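Local coordinates for uncharacterized protein (Bacteroides eggerthii, PDB 4FTD), which is of unknown function but combines a six-bladed beta-propeller with an immunoglobulin-like domain and may take part in carbohydrate metabolism, at residues 113-124 and 438-448; 366-374 and 394-405. All coordinates share one frame; numbering follows the deposited sequence.

In the fold
Both contacts lie in the six-bladed beta-propeller that follows the immunoglobulin-like N-terminal domain, their centres about 12 Å apart. Contact 2 (366-374 with 394-405) pairs the two outer strands of one blade, whose inner strands are 342-347 and 350-357. Contact 1 (113-124 with 438-448) joins the first propeller strand, 120-125, to the last, 439-446, in the next blade. Contact 2 is therefore nested in the long loop that contact 1 closes. Between the blades, F400 packs against V121 and V441, and S438 OG hydrogen-bonds to G403 O. The ring's closure is thus packed directly onto the blade before it.

Contact 1 of 2, residues 113-124 and 438-448; sequences GADFEKPTVYNF and SGFVICEFPIK
The outer edge of the last propeller blade forms where T120 to F124 run antiparallel to F440 to E444. T120, Y122 and F124 are the hydrogen-bonded partners of E444, I442 and F440, each pair joined by two backbone bonds. V121 and N123 oppose C443 and V441 in non-hydrogen-bonded pairs. The branched V121 and V441 suit this extended backbone and meet tightly, V121 CG1 only 3.5 Å from V441 CG2.

On the other face F124 and F440 lie side by side. F440 CG stands between its backbone N and carbonyl carbon (chi1 71°), bringing the ring centre under F124 CB, 3.7 Å from the centroid; L170 of helix 167-171 touches both residues. The carboxylate of E444 stands at the edge of the Y122 ring, with Y122 CE2 3.8 Å from E444 CD and the planes 85° apart, while E444 OE1 is salt-bridged to K428.

This is the Velcro closure of a beta-propeller: strand 120-125, the first of the propeller, supplies the outermost strand of a blade whose other three come from the C-terminal part of the chain.

Ahead of the strand, D115 to K118 make a type I turn, and D115 OD1 accepts from E117 N in an Asx turn. The turn brings F116 into a T-shaped stack, CD1 over the centre of the F445 face and centroids 4.9 Å apart. Y398 of the preceding blade also stacks edge-to-face with F445. A114 is bridged to I447 by D115 N bonding P446 O and K448 N bonding G113 O, where positive phi favours glycine. The long K448 chain runs extended past A114 and bends only at its last torsion, putting NZ 2.7 Å from A114 O and above that carbonyl's plane; F112 O is a second acceptor.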
loop_
_atom_site.group_PDB
_atom_site.type_symbol
_atom_site.label_atom_id
_atom_site.label_comp_id
_atom_site.label_asym_id
_atom_site.label_seq_id
_atom_site.Cartn_x
_atom_site.Cartn_y
_atom_site.Cartn_z
ATOM N N GLY A 113 -4.092 8.403 -7.780
ATOM C CA GLY A 113 -3.467 7.276 -7.143
ATOM C C GLY A 113 -2.081 6.952 -7.664
ATOM O O GLY A 113 -1.431 7.763 -8.299
ATOM N N ALA A 114 -1.632 5.751 -7.327
ATOM C CA ALA A 114 -0.342 5.210 -7.720
ATOM C C ALA A 114 -0.453 4.538 -9.079
ATOM O O ALA A 114 -1.511 4.042 -9.461
ATOM C CB ALA A 114 0.110 4.181 -6.704
ATOM N N ASP A 115 0.645 4.525 -9.815
ATOM C CA ASP A 115 0.700 3.789 -11.060
ATOM C C ASP A 115 1.363 2.447 -10.757
ATOM O O ASP A 115 2.592 2.320 -10.731
ATOM C CB ASP A 115 1.471 4.553 -12.089
ATOM C CG ASP A 115 1.363 3.947 -13.461
ATOM O OD1 ASP A 115 0.962 2.769 -13.603
ATOM O OD2 ASP A 115 1.693 4.678 -14.394
ATOM N N PHE A 116 0.520 1.446 -10.556
ATOM C CA PHE A 116 0.981 0.101 -10.228
ATOM C C PHE A 116 1.639 -0.632 -11.392
ATOM O O PHE A 116 2.223 -1.683 -11.186
ATOM C CB PHE A 116 -0.150 -0.710 -9.631
ATOM C CG PHE A 116 -0.602 -0.186 -8.308
ATOM C CD1 PHE A 116 0.162 -0.410 -7.176
ATOM C CD2 PHE A 116 -1.775 0.555 -8.191
ATOM C CE1 PHE A 116 -0.245 0.064 -5.938
ATOM C CE2 PHE A 116 -2.188 1.032 -6.958
ATOM C CZ PHE A 116 -1.419 0.786 -5.828
ATOM N N GLU A 117 1.579 -0.046 -12.587
ATOM C CA GLU A 117 2.264 -0.580 -13.782
ATOM C C GLU A 117 3.749 -0.180 -13.834
ATOM O O GLU A 117 4.459 -0.620 -14.738
ATOM C CB GLU A 117 1.623 -0.038 -15.064
ATOM C CG GLU A 117 0.124 -0.189 -15.193
ATOM C CD GLU A 117 -0.266 -1.502 -15.809
ATOM O OE1 GLU A 117 0.096 -2.553 -15.233
ATOM O OE2 GLU A 117 -0.937 -1.462 -16.865
ATOM N N LYS A 118 4.202 0.666 -12.899
ATOM C CA LYS A 118 5.579 1.170 -12.852
ATOM C C LYS A 118 6.267 0.925 -11.486
ATOM O O LYS A 118 6.788 1.856 -10.872
ATOM C CB LYS A 118 5.571 2.663 -13.201
ATOM C CG LYS A 118 5.026 2.966 -14.594
ATOM C CD LYS A 118 4.777 4.460 -14.775
ATOM C CE LYS A 118 5.998 5.204 -15.263
ATOM N NZ LYS A 118 6.024 5.213 -16.765
ATOM N N PRO A 119 6.272 -0.339 -11.014
ATOM C CA PRO A 119 6.957 -0.650 -9.775
ATOM C C PRO A 119 8.463 -0.516 -9.878
ATOM O O PRO A 119 9.028 -0.793 -10.921
ATOM C CB PRO A 119 6.611 -2.124 -9.544
ATOM C CG PRO A 119 6.399 -2.673 -10.895
ATOM C CD PRO A 119 5.809 -1.570 -11.712
ATOM N N THR A 120 9.096 -0.018 -8.828
ATOM C CA THR A 120 10.551 -0.122 -8.662
ATOM C C THR A 120 10.667 -1.007 -7.444
ATOM O O THR A 120 10.184 -0.656 -6.349
ATOM C CB THR A 120 11.230 1.223 -8.440
ATOM O OG1 THR A 120 11.049 1.994 -9.615
ATOM C CG2 THR A 120 12.739 1.055 -8.216
ATOM N N VAL A 121 11.250 -2.179 -7.638
ATOM C CA VAL A 121 11.338 -3.204 -6.592
ATOM C C VAL A 121 12.748 -3.381 -6.048
ATOM O O VAL A 121 13.689 -3.490 -6.813
ATOM C CB VAL A 121 10.832 -4.564 -7.124
ATOM C CG1 VAL A 121 10.887 -5.624 -6.034
ATOM C CG2 VAL A 121 9.396 -4.420 -7.634
ATOM N N TYR A 122 12.871 -3.398 -4.718
ATOM C CA TYR A 122 14.101 -3.757 -4.021
ATOM C C TYR A 122 13.752 -5.031 -3.266
ATOM O O TYR A 122 13.067 -5.014 -2.221
ATOM C CB TYR A 122 14.561 -2.635 -3.103
ATOM C CG TYR A 122 14.731 -1.346 -3.857
ATOM C CD1 TYR A 122 15.821 -1.138 -4.710
ATOM C CD2 TYR A 122 13.785 -0.341 -3.752
ATOM C CE1 TYR A 122 15.969 0.056 -5.419
ATOM C CE2 TYR A 122 13.915 0.841 -4.458
ATOM C CZ TYR A 122 14.991 1.043 -5.282
ATOM O OH TYR A 122 15.045 2.262 -5.909
ATOM N N ASN A 123 14.205 -6.143 -3.824
ATOM C CA ASN A 123 13.809 -7.468 -3.385
ATOM C C ASN A 123 14.812 -8.194 -2.500
ATOM O O ASN A 123 15.948 -8.398 -2.903
ATOM C CB ASN A 123 13.555 -8.325 -4.599
ATOM C CG ASN A 123 13.032 -9.698 -4.226
ATOM O OD1 ASN A 123 12.295 -9.856 -3.260
ATOM N ND2 ASN A 123 13.386 -10.677 -5.011
ATOM N N PHE A 124 14.352 -8.588 -1.313
ATOM C CA PHE A 124 15.148 -9.411 -0.369
ATOM C C PHE A 124 14.367 -10.676 0.003
ATOM O O PHE A 124 14.345 -11.080 1.168
ATOM C CB PHE A 124 15.639 -8.604 0.834
ATOM C CG PHE A 124 16.529 -7.464 0.417
ATOM C CD1 PHE A 124 15.964 -6.262 -0.024
ATOM C CD2 PHE A 124 17.905 -7.634 0.333
ATOM C CE1 PHE A 124 16.746 -5.244 -0.497
ATOM C CE2 PHE A 124 18.701 -6.615 -0.142
ATOM C CZ PHE A 124 18.129 -5.417 -0.566
ATOM N N SER A 438 10.522 -16.487 3.989
ATOM C CA SER A 438 10.479 -16.056 2.584
ATOM C C SER A 438 11.306 -14.806 2.344
ATOM O O SER A 438 11.890 -14.668 1.312
ATOM C CB SER A 438 9.077 -15.787 2.120
ATOM O OG SER A 438 8.279 -16.926 2.277
ATOM N N GLY A 439 11.328 -13.869 3.289
ATOM C CA GLY A 439 12.106 -12.649 3.145
ATOM C C GLY A 439 11.209 -11.406 3.071
ATOM O O GLY A 439 10.080 -11.440 3.501
ATOM N N PHE A 440 11.730 -10.322 2.505
ATOM C CA PHE A 440 11.006 -9.059 2.438
ATOM C C PHE A 440 11.215 -8.337 1.123
ATOM O O PHE A 440 12.160 -8.637 0.416
ATOM C CB PHE A 440 11.340 -8.174 3.632
ATOM C CG PHE A 440 12.740 -7.568 3.655
ATOM C CD1 PHE A 440 13.016 -6.394 2.975
ATOM C CD2 PHE A 440 13.758 -8.141 4.443
ATOM C CE1 PHE A 440 14.299 -5.827 3.007
ATOM C CE2 PHE A 440 15.016 -7.579 4.499
ATOM C CZ PHE A 440 15.281 -6.411 3.799
ATOM N N VAL A 441 10.336 -7.388 0.823
ATOM C CA VAL A 441 10.390 -6.598 -0.424
ATOM C C VAL A 441 9.960 -5.155 -0.119
ATOM O O VAL A 441 9.143 -4.893 0.807
ATOM C CB VAL A 441 9.507 -7.244 -1.528
ATOM C CG1 VAL A 441 8.026 -7.162 -1.198
ATOM C CG2 VAL A 441 9.732 -6.632 -2.904
ATOM N N ILE A 442 10.572 -4.202 -0.837
ATOM C CA ILE A 442 10.113 -2.839 -0.890
ATOM C C ILE A 442 9.715 -2.565 -2.354
ATOM O O ILE A 442 10.532 -2.755 -3.250
ATOM C CB ILE A 442 11.202 -1.860 -0.484
ATOM C CG1 ILE A 442 11.655 -2.131 0.965
ATOM C CG2 ILE A 442 10.686 -0.414 -0.683
ATOM C CD1 ILE A 442 12.996 -1.497 1.309
ATOM N N CYS A 443 8.465 -2.144 -2.583
ATOM C CA CYS A 443 7.951 -1.828 -3.917
ATOM C C CYS A 443 7.519 -0.377 -3.939
ATOM O O CYS A 443 6.663 0.015 -3.128
ATOM C CB CYS A 443 6.745 -2.689 -4.227
ATOM S SG CYS A 443 7.092 -4.431 -4.094
ATOM N N GLU A 444 8.112 0.412 -4.830
ATOM C CA GLU A 444 7.852 1.853 -4.923
ATOM C C GLU A 444 7.134 2.152 -6.232
ATOM O O GLU A 444 7.466 1.587 -7.288
ATOM C CB GLU A 444 9.164 2.638 -4.872
ATOM C CG GLU A 444 10.046 2.306 -3.670
ATOM C CD GLU A 444 11.167 3.313 -3.432
ATOM O OE1 GLU A 444 11.593 3.985 -4.394
ATOM O OE2 GLU A 444 11.628 3.444 -2.280
ATOM N N PHE A 445 6.190 3.084 -6.163
ATOM C CA PHE A 445 5.360 3.465 -7.303
ATOM C C PHE A 445 5.208 4.975 -7.401
ATOM O O PHE A 445 5.026 5.644 -6.389
ATOM C CB PHE A 445 3.956 2.894 -7.154
ATOM C CG PHE A 445 3.918 1.405 -6.940
ATOM C CD1 PHE A 445 3.960 0.874 -5.644
ATOM C CD2 PHE A 445 3.822 0.537 -8.001
ATOM C CE1 PHE A 445 3.916 -0.482 -5.440
ATOM C CE2 PHE A 445 3.763 -0.822 -7.793
ATOM C CZ PHE A 445 3.812 -1.332 -6.509
ATOM N N PRO A 446 5.236 5.513 -8.617
ATOM C CA PRO A 446 4.979 6.943 -8.792
ATOM C C PRO A 446 3.470 7.260 -8.804
ATOM O O PRO A 446 2.657 6.349 -8.892
ATOM C CB PRO A 446 5.577 7.222 -10.176
ATOM C CG PRO A 446 5.384 5.938 -10.920
ATOM C CD PRO A 446 5.553 4.845 -9.895
ATOM N N ILE A 447 3.103 8.534 -8.691
ATOM C CA ILE A 447 1.719 8.939 -8.954
ATOM C C ILE A 447 1.439 8.680 -10.457
ATOM O O ILE A 447 2.344 8.730 -11.284
ATOM C CB ILE A 447 1.385 10.419 -8.556
ATOM C CG1 ILE A 447 2.213 11.461 -9.338
ATOM C CG2 ILE A 447 1.528 10.621 -7.037
ATOM C CD1 ILE A 447 1.585 12.855 -9.398
ATOM N N LYS A 448 0.199 8.358 -10.791
ATOM C CA LYS A 448 -0.228 8.293 -12.180
ATOM C C LYS A 448 -0.068 9.674 -12.831
ATOM O O LYS A 448 -0.206 10.705 -12.171
ATOM C CB LYS A 448 -1.691 7.867 -12.299
ATOM C CG LYS A 448 -2.004 6.414 -11.986
ATOM C CD LYS A 448 -3.411 6.049 -12.474
ATOM C CE LYS A 448 -3.845 4.685 -11.965
ATOM N NZ LYS A 448 -3.986 4.623 -10.478
HETATM O O HOH W 1 3.456 7.338 -13.597
HETATM O O HOH W 2 8.753 3.179 -9.962
#

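Contact 2 of 2, residues 366-374 and 394-405; sequences ASIALEVYD and HNPIYQFKLGGS
H394 O lies at the edge of the Y373 ring, 3.5 Å from CE1. P396 then sets its compact, apolar ring alongside this tyrosine, CB over the face in a CH-pi contact 4.1 Å from the centroid. I397 and Y398 share V372 as partner in a classic beta bulge: I397 N donates to V372 O at 2.7 Å, whereas the bond from Y398 N to the same oxygen is weak. L370 CD2 lies in plane at the edge of the Y398 ring, 3.9 Å from Y398 CD2. Q399 CG is anti to the backbone N (chi1 -174°), and the extended chain runs beside E371, bringing NE2 2.8 Å from E371 OE2, which lies in the amide plane. S367 OG reaches that oxygen from the opposite face of the carboxylate, so two donors grip a buried charge. With an alanine here instead of E371, the Q399 amide and the S367 hydroxyl would probably lose their shared acceptor. F400 exchanges backbone bonds with L370. K401, exposed and long, bends NZ back onto a lone pair of S367 O, 2.9 Å away. L402 N bonds I368 O, and at G403, whose positive phi favours glycine, the carbonyl O lies 3.3 Å from I368 CG2. Such an antiparallel pair, joined through helix 381-390, forms the outer half of a four-stranded propeller blade.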
loop_
_atom_site.group_PDB
_atom_site.type_symbol
_atom_site.label_atom_id
_atom_site.label_comp_id
_atom_site.label_asym_id
_atom_site.label_seq_id
_atom_site.Cartn_x
_atom_site.Cartn_y
_atom_site.Cartn_z
ATOM N N ALA A 366 -1.916 -20.354 0.136
ATOM C CA ALA A 366 -1.869 -18.895 0.101
ATOM C C ALA A 366 -0.854 -18.437 -0.959
ATOM O O ALA A 366 0.150 -19.110 -1.211
ATOM C CB ALA A 366 -1.487 -18.323 1.484
ATOM N N SER A 367 -1.100 -17.289 -1.575
ATOM C CA SER A 367 -0.132 -16.729 -2.558
ATOM C C SER A 367 1.282 -16.406 -1.973
ATOM O O SER A 367 2.280 -16.325 -2.723
ATOM C CB SER A 367 -0.731 -15.465 -3.213
ATOM O OG SER A 367 -0.930 -14.447 -2.208
ATOM N N ILE A 368 1.367 -16.232 -0.649
ATOM C CA ILE A 368 2.589 -15.783 0.047
ATOM C C ILE A 368 3.138 -14.531 -0.648
ATOM O O ILE A 368 4.240 -14.541 -1.247
ATOM C CB ILE A 368 3.654 -16.895 0.254
ATOM C CG1 ILE A 368 3.024 -18.141 0.895
ATOM C CG2 ILE A 368 4.799 -16.395 1.174
ATOM C CD1 ILE A 368 3.988 -19.319 1.004
ATOM N N ALA A 369 2.376 -13.446 -0.524
ATOM C CA ALA A 369 2.611 -12.267 -1.325
ATOM C C ALA A 369 2.178 -10.967 -0.683
ATOM O O ALA A 369 1.239 -10.928 0.079
ATOM C CB ALA A 369 1.882 -12.429 -2.671
ATOM N N LEU A 370 2.861 -9.885 -1.054
ATOM C CA LEU A 370 2.371 -8.540 -0.781
ATOM C C LEU A 370 1.204 -8.402 -1.761
ATOM O O LEU A 370 1.378 -8.678 -2.948
ATOM C CB LEU A 370 3.455 -7.501 -1.076
ATOM C CG LEU A 370 3.221 -6.002 -0.896
ATOM C CD1 LEU A 370 4.561 -5.256 -0.836
ATOM C CD2 LEU A 370 2.357 -5.464 -2.001
ATOM N N GLU A 371 0.033 -7.978 -1.282
ATOM C CA GLU A 371 -1.108 -7.704 -2.158
ATOM C C GLU A 371 -1.711 -6.356 -1.824
ATOM O O GLU A 371 -1.764 -5.969 -0.664
ATOM C CB GLU A 371 -2.142 -8.833 -2.033
ATOM C CG GLU A 371 -1.640 -10.099 -2.708
ATOM C CD GLU A 371 -2.552 -11.295 -2.592
ATOM O OE1 GLU A 371 -3.601 -11.216 -1.922
ATOM O OE2 GLU A 371 -2.194 -12.335 -3.177
ATOM N N VAL A 372 -2.130 -5.638 -2.861
ATOM C CA VAL A 372 -2.787 -4.361 -2.736
ATOM C C VAL A 372 -4.161 -4.467 -3.389
ATOM O O VAL A 372 -4.283 -4.939 -4.532
ATOM C CB VAL A 372 -1.972 -3.248 -3.419
ATOM C CG1 VAL A 372 -2.638 -1.905 -3.195
ATOM C CG2 VAL A 372 -0.551 -3.245 -2.884
ATOM N N TYR A 373 -5.186 -4.033 -2.656
ATOM C CA TYR A 373 -6.550 -4.023 -3.131
ATOM C C TYR A 373 -7.010 -2.594 -3.249
ATOM O O TYR A 373 -6.641 -1.745 -2.434
ATOM C CB TYR A 373 -7.456 -4.784 -2.186
ATOM C CG TYR A 373 -7.202 -6.243 -2.212
ATOM C CD1 TYR A 373 -7.877 -7.068 -3.122
ATOM C CD2 TYR A 373 -6.261 -6.811 -1.363
ATOM C CE1 TYR A 373 -7.640 -8.413 -3.165
ATOM C CE2 TYR A 373 -6.022 -8.161 -1.384
ATOM C CZ TYR A 373 -6.709 -8.957 -2.276
ATOM O OH TYR A 373 -6.446 -10.285 -2.287
ATOM N N ASP A 374 -7.814 -2.321 -4.261
ATOM C CA ASP A 374 -8.339 -0.963 -4.480
ATOM C C ASP A 374 -9.610 -0.737 -3.667
ATOM O O ASP A 374 -10.621 -1.391 -3.913
ATOM C CB ASP A 374 -8.632 -0.733 -5.954
ATOM C CG ASP A 374 -8.825 0.741 -6.303
ATOM O OD1 ASP A 374 -9.050 1.601 -5.423
ATOM O OD2 ASP A 374 -8.724 1.040 -7.497
ATOM N N HIS A 394 -12.524 -9.146 -7.742
ATOM C CA HIS A 394 -11.916 -9.114 -6.401
ATOM C C HIS A 394 -10.428 -9.409 -6.416
ATOM O O HIS A 394 -9.885 -9.815 -5.421
ATOM C CB HIS A 394 -12.665 -10.053 -5.449
ATOM C CG HIS A 394 -14.124 -9.762 -5.385
ATOM N ND1 HIS A 394 -15.068 -10.587 -5.947
ATOM C CD2 HIS A 394 -14.794 -8.682 -4.923
ATOM C CE1 HIS A 394 -16.264 -10.054 -5.783
ATOM N NE2 HIS A 394 -16.124 -8.892 -5.175
ATOM N N ASN A 395 -9.772 -9.229 -7.550
ATOM C CA ASN A 395 -8.334 -9.454 -7.634
ATOM C C ASN A 395 -7.579 -8.279 -7.014
ATOM O O ASN A 395 -8.037 -7.142 -7.087
ATOM C CB ASN A 395 -7.877 -9.580 -9.084
ATOM C CG ASN A 395 -8.537 -10.736 -9.810
ATOM O OD1 ASN A 395 -9.106 -10.554 -10.878
ATOM N ND2 ASN A 395 -8.486 -11.909 -9.222
ATOM N N PRO A 396 -6.404 -8.540 -6.433
ATOM C CA PRO A 396 -5.580 -7.394 -6.045
ATOM C C PRO A 396 -5.196 -6.566 -7.278
ATOM O O PRO A 396 -5.130 -7.103 -8.372
ATOM C CB PRO A 396 -4.340 -8.030 -5.417
ATOM C CG PRO A 396 -4.348 -9.444 -5.828
ATOM C CD PRO A 396 -5.773 -9.825 -6.098
ATOM N N ILE A 397 -5.014 -5.261 -7.103
ATOM C CA ILE A 397 -4.531 -4.377 -8.161
ATOM C C ILE A 397 -2.994 -4.506 -8.302
ATOM O O ILE A 397 -2.439 -4.094 -9.289
ATOM C CB ILE A 397 -4.975 -2.922 -7.900
ATOM C CG1 ILE A 397 -4.742 -2.037 -9.120
ATOM C CG2 ILE A 397 -4.271 -2.335 -6.697
ATOM C CD1 ILE A 397 -5.337 -0.654 -8.968
ATOM N N TYR A 398 -2.308 -5.083 -7.317
ATOM C CA TYR A 398 -0.856 -5.331 -7.404
ATOM C C TYR A 398 -0.499 -6.510 -6.502
ATOM O O TYR A 398 -1.065 -6.640 -5.426
ATOM C CB TYR A 398 -0.032 -4.093 -6.973
ATOM C CG TYR A 398 1.461 -4.341 -7.020
ATOM C CD1 TYR A 398 2.141 -4.350 -8.235
ATOM C CD2 TYR A 398 2.183 -4.631 -5.854
ATOM C CE1 TYR A 398 3.505 -4.612 -8.292
ATOM C CE2 TYR A 398 3.546 -4.906 -5.903
ATOM C CZ TYR A 398 4.203 -4.885 -7.115
ATOM O OH TYR A 398 5.538 -5.169 -7.159
ATOM N N GLN A 399 0.435 -7.352 -6.949
ATOM C CA GLN A 399 0.900 -8.500 -6.184
ATOM C C GLN A 399 2.389 -8.670 -6.377
ATOM O O GLN A 399 2.885 -8.530 -7.497
ATOM C CB GLN A 399 0.228 -9.774 -6.674
ATOM C CG GLN A 399 0.541 -11.011 -5.845
ATOM C CD GLN A 399 -0.095 -12.250 -6.411
ATOM O OE1 GLN A 399 0.227 -12.676 -7.515
ATOM N NE2 GLN A 399 -0.991 -12.835 -5.660
ATOM N N PHE A 400 3.099 -8.935 -5.285
ATOM C CA PHE A 400 4.502 -9.298 -5.353
ATOM C C PHE A 400 4.657 -10.560 -4.521
ATOM O O PHE A 400 4.495 -10.531 -3.318
ATOM C CB PHE A 400 5.457 -8.203 -4.878
ATOM C CG PHE A 400 6.897 -8.548 -5.159
ATOM C CD1 PHE A 400 7.615 -9.349 -4.280
ATOM C CD2 PHE A 400 7.505 -8.136 -6.340
ATOM C CE1 PHE A 400 8.924 -9.721 -4.557
ATOM C CE2 PHE A 400 8.820 -8.504 -6.626
ATOM C CZ PHE A 400 9.521 -9.313 -5.737
ATOM N N LYS A 401 4.940 -11.659 -5.189
ATOM C CA LYS A 401 5.100 -12.947 -4.562
ATOM C C LYS A 401 6.472 -13.054 -3.910
ATOM O O LYS A 401 7.486 -12.853 -4.584
ATOM C CB LYS A 401 4.922 -14.011 -5.628
ATOM C CG LYS A 401 3.468 -14.267 -5.986
ATOM C CD LYS A 401 3.398 -15.365 -7.029
ATOM C CE LYS A 401 2.428 -16.452 -6.632
ATOM N NZ LYS A 401 2.834 -17.259 -5.425
ATOM N N LEU A 402 6.498 -13.410 -2.619
ATOM C CA LEU A 402 7.728 -13.474 -1.832
ATOM C C LEU A 402 8.412 -14.845 -1.934
ATOM O O LEU A 402 9.510 -15.015 -1.437
ATOM C CB LEU A 402 7.440 -13.111 -0.359
ATOM C CG LEU A 402 6.871 -11.720 -0.032
ATOM C CD1 LEU A 402 6.296 -11.646 1.392
ATOM C CD2 LEU A 402 7.971 -10.710 -0.250
ATOM N N GLY A 403 7.749 -15.824 -2.550
ATOM C CA GLY A 403 8.285 -17.187 -2.636
ATOM C C GLY A 403 8.140 -17.922 -1.306
ATOM O O GLY A 403 7.511 -17.447 -0.354
ATOM N N GLY A 404 8.736 -19.092 -1.261
ATOM C CA GLY A 404 8.715 -19.939 -0.093
ATOM C C GLY A 404 7.484 -20.813 -0.150
ATOM O O GLY A 404 6.820 -20.918 -1.166
ATOM N N SER A 405 7.187 -21.471 0.955
ATOM C CA SER A 405 6.026 -22.344 1.000
ATOM C C SER A 405 5.444 -22.298 2.405
ATOM O O SER A 405 5.950 -21.613 3.314
ATOM C CB SER A 405 6.417 -23.762 0.588
ATOM O OG SER A 405 7.365 -24.250 1.490
HETATM O O HOH W 3 2.196 -19.748 -3.462
HETATM O O HOH W 4 5.105 -16.612 -3.287
HETATM O O HOH W 5 -8.530 -4.577 -5.992
#